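Local coordinates for protein 2-hydroxyisobutyryl-CoA synthetase (Aquincola tertiaricarbonis, PDB 6HDY) that belongs to the AMP-binding enzymes of the ANL superfamily, with a large N-terminal part followed by a smaller C-terminal domain, at residues I121-G126 / G177-L182; R141-A146 / R332-M337; A279-F284 / I338-G343. All coordinates share one frame; numbering follows the deposited sequence.

How the interactions relate
The three contacts form a chain of neighbours in the large N-terminal part of the enzyme. Interactions 1 and 2 have centres about 11 Å apart and meet where His123 ND1 lies 3.2 Å from Trp144 CH2. Interaction 2 reaches interaction 3, about 13 Å away between centres, through a probable hydrogen bond of 2.9 Å from Arg332 NH1 to Ser282 O. The circle closes, with centres about 15 Å apart, where Phe284 CZ packs 3.2 Å from Gly177 O. Gly177 of interaction 1 and Ala279 and Phe284 of interaction 3 line the pocket of 8LQ and 3HL, whereas the side chain of Arg332 in interaction 2 stays about 9 Å from 3HL at the nearest atoms.

Interaction 1 (I121-G126 / G177-L182); sequences IFHVHG and GSWGAL. With 8LQ ([[(2~{R},3~{S},4~{R},5~{R})-5-(6-aminopurin-9-yl)-3,4-bis(oxidanyl)oxolan-2-yl]methoxy-oxidanyl-phosphoryl] (3~{S})-3-oxidanylbutanoate), chain C.
One face of the Trp179 indole receives two histidines from the strand. His125 comes in over the pyrrole part, its CE1 standing 3.1 Å above the indole plane, offset toward the rim; the two rings are tilted by 51°, a leaning edge-to-face pair with CE1 3.2 Å from Trp179 NE1. His123 makes the more upright T-shaped pair: its edge, led by CE1, points at the six-membered ring with planes at 81° and comes to 4.2 Å from Trp179 CE3. With CG anti to the carbonyl carbon (chi1 -65°), the His125 ring is carried beside its backbone N. The imidazoles are tied by a 2.8 Å hydrogen bond between His123 ND1 and His125 NE2, which fixes how both rings are rotated; His125 CD2 lies at the His123 ring's edge, in its plane. Ser173 O takes both His125 ND1 and Trp179 NE1, and Glu186 of the second subunit binds His123 NE2. This aromatic cluster lies at the dimer interface, joining helix 176-187 to strand 121-126, paired antiparallel with strand 136-140, with a classic beta bulge at Phe122 and His123 facing Ile139; the Trp144 ring, from helix 141-157, meets the His123 ring at a tilt and also touches Trp179.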
loop_
_atom_site.group_PDB
_atom_site.type_symbol
_atom_site.label_atom_id
_atom_site.label_comp_id
_atom_site.label_asym_id
_atom_site.label_seq_id
_atom_site.Cartn_x
_atom_site.Cartn_y
_atom_site.Cartn_z
ATOM N N ILE A 121 -5.797 -16.924 10.008
ATOM C CA ILE A 121 -5.860 -15.801 9.046
ATOM C C ILE A 121 -4.806 -14.731 9.365
ATOM O O ILE A 121 -4.712 -14.229 10.500
ATOM C CB ILE A 121 -7.288 -15.220 8.863
ATOM C CG1 ILE A 121 -8.229 -16.309 8.293
ATOM C CG2 ILE A 121 -7.285 -13.983 7.925
ATOM C CD1 ILE A 121 -9.550 -16.302 8.935
ATOM N N PHE A 122 -3.978 -14.476 8.359
ATOM C CA PHE A 122 -2.842 -13.568 8.381
ATOM C C PHE A 122 -3.147 -12.205 7.750
ATOM O O PHE A 122 -2.775 -11.185 8.313
ATOM C CB PHE A 122 -1.659 -14.238 7.648
ATOM C CG PHE A 122 -0.356 -13.478 7.561
ATOM C CD1 PHE A 122 0.403 -13.227 8.703
ATOM C CD2 PHE A 122 0.119 -13.025 6.343
ATOM C CE1 PHE A 122 1.621 -12.545 8.619
ATOM C CE2 PHE A 122 1.339 -12.337 6.259
ATOM C CZ PHE A 122 2.102 -12.146 7.395
ATOM N N HIS A 123 -3.757 -12.200 6.560
ATOM C CA HIS A 123 -4.067 -10.984 5.810
ATOM C C HIS A 123 -5.483 -10.994 5.309
ATOM O O HIS A 123 -6.004 -12.052 4.944
ATOM C CB HIS A 123 -3.148 -10.877 4.613
ATOM C CG HIS A 123 -1.978 -9.966 4.774
ATOM N ND1 HIS A 123 -1.609 -9.108 3.773
ATOM C CD2 HIS A 123 -1.085 -9.870 5.781
ATOM C CE1 HIS A 123 -0.489 -8.543 4.177
ATOM N NE2 HIS A 123 -0.150 -8.959 5.388
ATOM N N VAL A 124 -6.109 -9.807 5.317
ATOM C CA VAL A 124 -7.458 -9.564 4.817
ATOM C C VAL A 124 -7.351 -8.642 3.614
ATOM O O VAL A 124 -6.786 -7.560 3.713
ATOM C CB VAL A 124 -8.466 -9.049 5.878
ATOM C CG1 VAL A 124 -9.842 -8.798 5.260
ATOM C CG2 VAL A 124 -8.572 -10.022 7.055
ATOM N N HIS A 125 -7.830 -9.113 2.459
ATOM C CA HIS A 125 -7.867 -8.366 1.205
ATOM C C HIS A 125 -9.212 -8.617 0.578
ATOM O O HIS A 125 -10.096 -9.134 1.235
ATOM C CB HIS A 125 -6.728 -8.814 0.279
ATOM C CG HIS A 125 -5.370 -8.496 0.809
ATOM N ND1 HIS A 125 -4.812 -7.237 0.653
ATOM C CD2 HIS A 125 -4.501 -9.286 1.485
ATOM C CE1 HIS A 125 -3.641 -7.296 1.262
ATOM N NE2 HIS A 125 -3.399 -8.516 1.753
ATOM N N GLY A 126 -9.378 -8.280 -0.672
ATOM C CA GLY A 126 -10.655 -8.523 -1.321
ATOM C C GLY A 126 -10.800 -7.903 -2.688
ATOM O O GLY A 126 -9.820 -7.450 -3.275
ATOM N N GLY A 177 -2.771 -7.928 -6.528
ATOM C CA GLY A 177 -1.680 -7.737 -7.458
ATOM C C GLY A 177 -0.417 -7.189 -6.842
ATOM O O GLY A 177 0.651 -7.798 -6.964
ATOM N N SER A 178 -0.525 -6.001 -6.221
ATOM C CA SER A 178 0.614 -5.329 -5.580
ATOM C C SER A 178 1.258 -6.178 -4.478
ATOM O O SER A 178 2.487 -6.313 -4.446
ATOM C CB SER A 178 0.164 -4.000 -4.998
ATOM O OG SER A 178 -0.919 -4.214 -4.108
ATOM N N TRP A 179 0.420 -6.749 -3.570
ATOM C CA TRP A 179 0.884 -7.575 -2.431
ATOM C C TRP A 179 1.593 -8.815 -2.914
ATOM O O TRP A 179 2.615 -9.207 -2.356
ATOM C CB TRP A 179 -0.296 -7.932 -1.485
ATOM C CG TRP A 179 -0.945 -6.716 -0.894
ATOM C CD1 TRP A 179 -2.080 -6.105 -1.330
ATOM C CD2 TRP A 179 -0.444 -5.912 0.190
ATOM N NE1 TRP A 179 -2.336 -4.985 -0.577
ATOM C CE2 TRP A 179 -1.344 -4.835 0.360
ATOM C CE3 TRP A 179 0.692 -5.983 1.017
ATOM C CZ2 TRP A 179 -1.158 -3.841 1.339
ATOM C CZ3 TRP A 179 0.886 -4.990 1.977
ATOM C CH2 TRP A 179 -0.038 -3.944 2.140
ATOM N N GLY A 180 1.066 -9.419 -3.965
ATOM C CA GLY A 180 1.670 -10.610 -4.558
ATOM C C GLY A 180 3.035 -10.373 -5.165
ATOM O O GLY A 180 3.930 -11.198 -4.993
ATOM N N ALA A 181 3.223 -9.238 -5.853
ATOM C CA ALA A 181 4.529 -8.907 -6.434
ATOM C C ALA A 181 5.522 -8.533 -5.334
ATOM O O ALA A 181 6.709 -8.885 -5.419
ATOM C CB ALA A 181 4.402 -7.777 -7.449
ATOM N N LEU A 182 5.036 -7.822 -4.303
ATOM C CA LEU A 182 5.865 -7.456 -3.161
ATOM C C LEU A 182 6.390 -8.712 -2.407
ATOM O O LEU A 182 7.580 -8.772 -2.072
ATOM C CB LEU A 182 5.072 -6.538 -2.214
ATOM C CG LEU A 182 5.667 -6.287 -0.830
ATOM C CD1 LEU A 182 6.973 -5.503 -0.923
ATOM C CD2 LEU A 182 4.678 -5.604 0.056
HETATM N N9 8LQ C . -6.476 -10.206 -16.070
HETATM C C8 8LQ C . -5.604 -10.293 -15.053
HETATM N N7 8LQ C . -4.388 -10.493 -15.550
HETATM C C5 8LQ C . -4.501 -10.556 -16.887
HETATM C C6 8LQ C . -3.603 -10.687 -17.889
HETATM N N6 8LQ C . -2.328 -10.851 -17.574
HETATM N N1 8LQ C . -3.978 -10.692 -19.183
HETATM C C2 8LQ C . -5.320 -10.520 -19.531
HETATM N N3 8LQ C . -6.215 -10.314 -18.491
HETATM C C4 8LQ C . -5.798 -10.369 -17.203
HETATM C CAA 8LQ C . -4.338 -9.932 -8.841
HETATM C CAZ 8LQ C . -3.800 -9.980 -10.295
HETATM O OAE 8LQ C . -3.363 -8.682 -10.687
HETATM C CAL 8LQ C . -4.862 -10.464 -11.302
HETATM C CAS 8LQ C . -6.125 -9.597 -11.221
HETATM O OAC 8LQ C . -6.146 -8.492 -11.756
HETATM O OAQ 8LQ C . -7.149 -10.116 -10.452
HETATM P PBC 8LQ C . -8.637 -9.528 -10.470
HETATM O OAH 8LQ C . -8.491 -8.057 -9.888
HETATM O OAD 8LQ C . -9.601 -10.348 -9.716
HETATM O "O5'" 8LQ C . -9.029 -9.507 -12.000
HETATM C "C5'" 8LQ C . -8.890 -10.734 -12.713
HETATM C "C4'" 8LQ C . -9.270 -10.524 -14.156
HETATM O "O4'" 8LQ C . -8.402 -9.515 -14.740
HETATM C "C3'" 8LQ C . -8.962 -11.770 -14.871
HETATM O "O3'" 8LQ C . -10.081 -12.696 -14.775
HETATM C "C2'" 8LQ C . -8.753 -11.244 -16.293
HETATM O "O2'" 8LQ C . -10.040 -10.889 -16.937
HETATM C "C1'" 8LQ C . -7.960 -9.986 -16.021
#

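Interaction 2 (R141-A146 / R332-M337); sequences RADWRA and RTSQPM
Asp143 OD2 is gripped by three donors from the loop. Ser334 supplies two of them, OG at 2.6 Å from Asp143 OD2 and the backbone N at 2.7 Å from the same oxygen. The third is Arg332 NE, 3.0 Å from Asp143 OD2, which makes a salt bridge. The donors come from different directions: Ser334 N on the syn side but tilted out of the carboxylate plane, Ser334 OG well out of the plane over that same face, and Arg332 NE from the opposite face, with OD2 at the guanidinium's edge and almost in its plane. Asp143 OD1 uses its syn lone pair for Thr333 N at 2.9 Å, a nearly straight bond (166°). Both oxygens are therefore engaged and the carboxylate can hardly rotate; so many donors round a buried group would probably stabilise its anionic form. Ser334 OG, held between its backbone N and carbonyl carbon (chi1 79°), sits close enough to that N for both to reach one oxygen, and Arg332 NH2 adds a weak bond to Ser334 OG. A water takes the N-H of Asp143, in the helix's first turn, and also bonds Thr333 OG1. Arg332 NH1 reaches Ser282 O, and Ser334 OG pairs with Gly140 N at the end of strand 136-140. Asp143 thereby ties the start of helix 141-157 to the loop between strands 322-329 and 340-347.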
loop_
_atom_site.group_PDB
_atom_site.type_symbol
_atom_site.label_atom_id
_atom_site.label_comp_id
_atom_site.label_asym_id
_atom_site.label_seq_id
_atom_site.Cartn_x
_atom_site.Cartn_y
_atom_site.Cartn_z
ATOM N N ARG A 141 -1.348 -17.638 7.187
ATOM C CA ARG A 141 0.101 -17.422 7.251
ATOM C C ARG A 141 0.862 -18.346 6.313
ATOM O O ARG A 141 1.745 -17.896 5.583
ATOM C CB ARG A 141 0.588 -17.630 8.694
ATOM C CG ARG A 141 1.589 -16.584 9.165
ATOM C CD ARG A 141 1.766 -16.561 10.677
ATOM N NE ARG A 141 0.496 -16.612 11.412
ATOM C CZ ARG A 141 0.069 -17.662 12.115
ATOM N NH1 ARG A 141 0.805 -18.769 12.183
ATOM N NH2 ARG A 141 -1.097 -17.617 12.748
ATOM N N ALA A 142 0.509 -19.632 6.322
ATOM C CA ALA A 142 1.142 -20.646 5.480
ATOM C C ALA A 142 0.899 -20.382 4.019
ATOM O O ALA A 142 1.850 -20.477 3.241
ATOM C CB ALA A 142 0.673 -22.044 5.891
ATOM N N ASP A 143 -0.320 -19.934 3.638
ATOM C CA ASP A 143 -0.609 -19.570 2.227
ATOM C C ASP A 143 0.167 -18.349 1.752
ATOM O O ASP A 143 0.635 -18.348 0.633
ATOM C CB ASP A 143 -2.107 -19.371 1.979
ATOM C CG ASP A 143 -2.869 -20.666 1.919
ATOM O OD1 ASP A 143 -2.252 -21.727 2.121
ATOM O OD2 ASP A 143 -4.069 -20.626 1.671
ATOM N N TRP A 144 0.327 -17.338 2.601
ATOM C CA TRP A 144 1.088 -16.122 2.284
ATOM C C TRP A 144 2.540 -16.532 1.930
ATOM O O TRP A 144 3.103 -16.060 0.934
ATOM C CB TRP A 144 1.032 -15.104 3.479
ATOM C CG TRP A 144 1.394 -13.718 3.033
ATOM C CD1 TRP A 144 2.651 -13.196 2.946
ATOM C CD2 TRP A 144 0.521 -12.774 2.383
ATOM N NE1 TRP A 144 2.610 -11.952 2.349
ATOM C CE2 TRP A 144 1.310 -11.661 2.010
ATOM C CE3 TRP A 144 -0.855 -12.757 2.085
ATOM C CZ2 TRP A 144 0.766 -10.533 1.359
ATOM C CZ3 TRP A 144 -1.401 -11.622 1.476
ATOM C CH2 TRP A 144 -0.593 -10.531 1.117
ATOM N N ARG A 145 3.125 -17.445 2.742
ATOM C CA ARG A 145 4.458 -18.023 2.483
ATOM C C ARG A 145 4.460 -18.835 1.176
ATOM O O ARG A 145 5.373 -18.665 0.373
ATOM C CB ARG A 145 4.993 -18.855 3.676
ATOM C CG ARG A 145 5.261 -18.061 4.985
ATOM C CD ARG A 145 5.762 -16.619 4.812
ATOM N NE ARG A 145 6.975 -16.485 3.990
ATOM C CZ ARG A 145 7.332 -15.364 3.365
ATOM N NH1 ARG A 145 6.578 -14.284 3.451
ATOM N NH2 ARG A 145 8.456 -15.317 2.659
ATOM N N ALA A 146 3.411 -19.647 0.930
ATOM C CA ALA A 146 3.287 -20.419 -0.323
ATOM C C ALA A 146 3.239 -19.463 -1.550
ATOM O O ALA A 146 3.885 -19.729 -2.563
ATOM C CB ALA A 146 2.045 -21.308 -0.287
ATOM N N ARG A 332 -2.499 -24.493 -1.327
ATOM C CA ARG A 332 -3.230 -23.567 -0.447
ATOM C C ARG A 332 -4.188 -24.264 0.494
ATOM O O ARG A 332 -4.955 -25.131 0.076
ATOM C CB ARG A 332 -3.950 -22.459 -1.252
ATOM C CG ARG A 332 -3.008 -21.349 -1.711
ATOM C CD ARG A 332 -3.712 -20.075 -2.100
ATOM N NE ARG A 332 -4.496 -19.460 -1.013
ATOM C CZ ARG A 332 -5.194 -18.338 -1.150
ATOM N NH1 ARG A 332 -5.208 -17.693 -2.312
ATOM N NH2 ARG A 332 -5.884 -17.851 -0.124
ATOM N N THR A 333 -4.142 -23.884 1.777
ATOM C CA THR A 333 -5.018 -24.435 2.811
ATOM C C THR A 333 -6.160 -23.471 3.164
ATOM O O THR A 333 -7.175 -23.910 3.689
ATOM C CB THR A 333 -4.201 -24.817 4.053
ATOM O OG1 THR A 333 -3.440 -23.680 4.476
ATOM C CG2 THR A 333 -3.284 -26.025 3.816
ATOM N N SER A 334 -5.996 -22.157 2.892
ATOM C CA SER A 334 -7.005 -21.124 3.216
ATOM C C SER A 334 -7.711 -20.688 1.933
ATOM O O SER A 334 -7.032 -20.384 0.943
ATOM C CB SER A 334 -6.365 -19.921 3.916
ATOM O OG SER A 334 -5.707 -19.064 2.990
ATOM N N GLN A 335 -9.072 -20.679 1.940
ATOM C CA GLN A 335 -9.894 -20.363 0.757
ATOM C C GLN A 335 -9.388 -21.080 -0.508
ATOM O O GLN A 335 -9.173 -20.426 -1.527
ATOM C CB GLN A 335 -10.045 -18.841 0.555
ATOM C CG GLN A 335 -10.834 -18.181 1.714
ATOM C CD GLN A 335 -11.069 -16.700 1.465
ATOM O OE1 GLN A 335 -10.157 -15.955 1.103
ATOM N NE2 GLN A 335 -12.295 -16.235 1.677
ATOM N N PRO A 336 -9.121 -22.430 -0.475
ATOM C CA PRO A 336 -8.604 -23.076 -1.697
ATOM C C PRO A 336 -9.656 -23.078 -2.798
ATOM O O PRO A 336 -10.831 -23.332 -2.542
ATOM C CB PRO A 336 -8.216 -24.486 -1.234
ATOM C CG PRO A 336 -9.082 -24.755 -0.061
ATOM C CD PRO A 336 -9.317 -23.419 0.613
ATOM N N MET A 337 -9.239 -22.728 -3.991
ATOM C CA MET A 337 -10.110 -22.676 -5.160
ATOM C C MET A 337 -9.946 -23.951 -5.963
ATOM O O MET A 337 -8.832 -24.276 -6.381
ATOM C CB MET A 337 -9.782 -21.466 -6.051
ATOM C CG MET A 337 -10.103 -20.105 -5.465
ATOM S SD MET A 337 -11.799 -19.742 -4.968
ATOM C CE MET A 337 -12.697 -20.503 -6.091
HETATM O O HOH W 1 -2.537 -20.709 5.091
#

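Interaction 3 (A279-F284 / I338-G343); sequences AEMSPF and IRLLSG. With 3HL ((3S)-3-hydroxybutanoic acid), chain B; 8LQ ([[(2~{R},3~{S},4~{R},5~{R})-5-(6-aminopurin-9-yl)-3,4-bis(oxidanyl)oxolan-2-yl]methoxy-oxidanyl-phosphoryl] (3~{S})-3-oxidanylbutanoate), chain C.
Glu280 starts its contact at CB, which lies 3.6 Å from Leu340 CD2; CG follows at 4.0 Å from the same methyl, the two side chains crossing at about a right angle. The chain bends at chi2 (78°) and turns the carboxylate toward the bound 8LQ, where OE1 ends 3.9 Å from the phosphate oxygen OAD, too far for a direct bond. In sequence this glutamate probably ends the A5 motif of the adenylate-forming enzymes. It sits in a type I beta turn from Ala279 to Ser282, whose Ala279 O accepts both Ser282 N and Ser282 OG from the same face of its carbonyl; a cis peptide bond leads on into Pro283. Met281, next in the turn, crosses Leu340 obliquely. Its CE is modelled too close to Leu340 CB to be trusted, although apolar contact between the two is plausible. Leu340 lies on strand 340-347; with Arg339 it faces Tyr327 in a G1 beta bulge. Phe284 turns one ring face to the pocket, CD1 lying 3.8 Å from 8LQ CAZ, and 3HL, which overlaps 8LQ and must be its alternative, places OA 3.4 Å above the same face. At the edge of the ring, in its plane, lies Ser282 OG.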
loop_
_atom_site.group_PDB
_atom_site.type_symbol
_atom_site.label_atom_id
_atom_site.label_comp_id
_atom_site.label_asym_id
_atom_site.label_seq_id
_atom_site.Cartn_x
_atom_site.Cartn_y
_atom_site.Cartn_z
ATOM N N ALA A 279 -7.234 -12.790 -8.582
ATOM C CA ALA A 279 -6.946 -12.485 -7.187
ATOM C C ALA A 279 -7.333 -13.662 -6.304
ATOM O O ALA A 279 -6.628 -13.957 -5.329
ATOM C CB ALA A 279 -7.716 -11.228 -6.770
ATOM N N GLU A 280 -8.450 -14.342 -6.646
ATOM C CA GLU A 280 -8.948 -15.533 -5.918
ATOM C C GLU A 280 -7.907 -16.637 -6.076
ATOM O O GLU A 280 -7.803 -17.508 -5.227
ATOM C CB GLU A 280 -10.272 -16.052 -6.521
ATOM C CG GLU A 280 -11.506 -15.192 -6.315
ATOM C CD GLU A 280 -11.640 -13.975 -7.219
ATOM O OE1 GLU A 280 -10.760 -13.748 -8.081
ATOM O OE2 GLU A 280 -12.624 -13.225 -7.041
ATOM N N MET A 281 -7.132 -16.577 -7.166
ATOM C CA MET A 281 -6.100 -17.553 -7.519
ATOM C C MET A 281 -4.675 -17.171 -7.110
ATOM O O MET A 281 -3.740 -17.726 -7.692
ATOM C CB MET A 281 -6.162 -17.881 -9.027
ATOM C CG MET A 281 -7.441 -18.530 -9.422
ATOM S SD MET A 281 -7.771 -19.939 -8.348
ATOM C CE MET A 281 -9.097 -20.413 -8.987
ATOM N N SER A 282 -4.483 -16.263 -6.107
ATOM C CA SER A 282 -3.113 -15.962 -5.656
ATOM C C SER A 282 -2.531 -17.288 -5.159
ATOM O O SER A 282 -3.251 -18.015 -4.479
ATOM C CB SER A 282 -3.087 -14.933 -4.542
ATOM O OG SER A 282 -3.696 -13.730 -4.971
ATOM N N PRO A 283 -1.305 -17.706 -5.539
ATOM C CA PRO A 283 -0.297 -17.017 -6.370
ATOM C C PRO A 283 -0.762 -16.856 -7.831
ATOM O O PRO A 283 -0.806 -17.817 -8.598
ATOM C CB PRO A 283 0.957 -17.900 -6.187
ATOM C CG PRO A 283 0.416 -19.280 -5.909
ATOM C CD PRO A 283 -0.822 -19.025 -5.074
ATOM N N PHE A 284 -1.169 -15.635 -8.187
ATOM C CA PHE A 284 -1.755 -15.299 -9.487
ATOM C C PHE A 284 -0.736 -15.346 -10.631
ATOM O O PHE A 284 -1.143 -15.382 -11.793
ATOM C CB PHE A 284 -2.481 -13.933 -9.438
ATOM C CG PHE A 284 -1.580 -12.798 -9.002
ATOM C CD1 PHE A 284 -0.717 -12.184 -9.910
ATOM C CD2 PHE A 284 -1.570 -12.364 -7.676
ATOM C CE1 PHE A 284 0.141 -11.171 -9.502
ATOM C CE2 PHE A 284 -0.734 -11.329 -7.279
ATOM C CZ PHE A 284 0.119 -10.742 -8.195
ATOM N N ILE A 338 -11.043 -24.702 -6.123
ATOM C CA ILE A 338 -11.021 -25.963 -6.864
ATOM C C ILE A 338 -11.933 -25.834 -8.068
ATOM O O ILE A 338 -13.159 -25.851 -7.947
ATOM C CB ILE A 338 -11.315 -27.226 -5.993
ATOM C CG1 ILE A 338 -10.430 -27.248 -4.725
ATOM C CG2 ILE A 338 -11.120 -28.505 -6.820
ATOM C CD1 ILE A 338 -10.879 -28.178 -3.679
ATOM N N ARG A 339 -11.310 -25.710 -9.230
ATOM C CA ARG A 339 -11.969 -25.548 -10.515
ATOM C C ARG A 339 -12.774 -24.253 -10.551
ATOM O O ARG A 339 -13.959 -24.256 -10.860
ATOM C CB ARG A 339 -12.774 -26.814 -10.927
ATOM C CG ARG A 339 -11.852 -27.833 -11.541
ATOM C CD ARG A 339 -12.474 -29.140 -11.977
ATOM N NE ARG A 339 -13.663 -29.007 -12.816
ATOM C CZ ARG A 339 -13.665 -28.880 -14.138
ATOM N NH1 ARG A 339 -12.521 -28.788 -14.807
ATOM N NH2 ARG A 339 -14.808 -28.818 -14.801
ATOM N N LEU A 340 -12.117 -23.131 -10.238
ATOM C CA LEU A 340 -12.773 -21.823 -10.353
ATOM C C LEU A 340 -12.778 -21.392 -11.823
ATOM O O LEU A 340 -11.735 -21.397 -12.491
ATOM C CB LEU A 340 -12.135 -20.732 -9.462
ATOM C CG LEU A 340 -12.621 -19.259 -9.612
ATOM C CD1 LEU A 340 -14.053 -19.078 -9.087
ATOM C CD2 LEU A 340 -11.671 -18.287 -8.902
ATOM N N LEU A 341 -13.980 -21.054 -12.309
ATOM C CA LEU A 341 -14.237 -20.572 -13.655
ATOM C C LEU A 341 -13.771 -19.096 -13.734
ATOM O O LEU A 341 -14.228 -18.270 -12.952
ATOM C CB LEU A 341 -15.743 -20.718 -13.970
ATOM C CG LEU A 341 -16.264 -20.114 -15.291
ATOM C CD1 LEU A 341 -15.584 -20.745 -16.500
ATOM C CD2 LEU A 341 -17.770 -20.292 -15.405
ATOM N N SER A 342 -12.821 -18.788 -14.631
ATOM C CA SER A 342 -12.295 -17.426 -14.760
ATOM C C SER A 342 -13.251 -16.514 -15.484
ATOM O O SER A 342 -13.372 -15.344 -15.123
ATOM C CB SER A 342 -10.947 -17.422 -15.470
ATOM O OG SER A 342 -11.109 -17.737 -16.844
ATOM N N GLY A 343 -13.919 -17.061 -16.494
ATOM C CA GLY A 343 -14.821 -16.331 -17.372
ATOM C C GLY A 343 -14.039 -15.586 -18.440
ATOM O O GLY A 343 -14.583 -14.704 -19.107
HETATM C CA 3HL B . -5.269 -9.740 -10.788
HETATM C CB 3HL B . -5.350 -10.144 -9.298
HETATM O OG1 3HL B . -4.259 -10.953 -8.870
HETATM C CG2 3HL B . -5.374 -8.946 -8.398
HETATM C C 3HL B . -3.992 -10.294 -11.371
HETATM O OA 3HL B . -2.919 -9.856 -10.979
HETATM O OB 3HL B . -4.137 -11.389 -12.160
HETATM N N9 8LQ C . -6.476 -10.206 -16.070
HETATM C C8 8LQ C . -5.604 -10.293 -15.053
HETATM N N7 8LQ C . -4.388 -10.493 -15.550
HETATM C C5 8LQ C . -4.501 -10.556 -16.887
HETATM C C6 8LQ C . -3.603 -10.687 -17.889
HETATM N N6 8LQ C . -2.328 -10.851 -17.574
HETATM N N1 8LQ C . -3.978 -10.692 -19.183
HETATM C C2 8LQ C . -5.320 -10.520 -19.531
HETATM N N3 8LQ C . -6.215 -10.314 -18.491
HETATM C C4 8LQ C . -5.798 -10.369 -17.203
HETATM C CAA 8LQ C . -4.338 -9.932 -8.841
HETATM C CAZ 8LQ C . -3.800 -9.980 -10.295
HETATM O OAE 8LQ C . -3.363 -8.682 -10.687
HETATM C CAL 8LQ C . -4.862 -10.464 -11.302
HETATM C CAS 8LQ C . -6.125 -9.597 -11.221
HETATM O OAC 8LQ C . -6.146 -8.492 -11.756
HETATM O OAQ 8LQ C . -7.149 -10.116 -10.452
HETATM P PBC 8LQ C . -8.637 -9.528 -10.470
HETATM O OAH 8LQ C . -8.491 -8.057 -9.888
HETATM O OAD 8LQ C . -9.601 -10.348 -9.716
HETATM O "O5'" 8LQ C . -9.029 -9.507 -12.000
HETATM C "C5'" 8LQ C . -8.890 -10.734 -12.713
HETATM C "C4'" 8LQ C . -9.270 -10.524 -14.156
HETATM O "O4'" 8LQ C . -8.402 -9.515 -14.740
HETATM C "C3'" 8LQ C . -8.962 -11.770 -14.871
HETATM O "O3'" 8LQ C . -10.081 -12.696 -14.775
HETATM C "C2'" 8LQ C . -8.753 -11.244 -16.293
HETATM O "O2'" 8LQ C . -10.040 -10.889 -16.937
HETATM C "C1'" 8LQ C . -7.960 -9.986 -16.021
#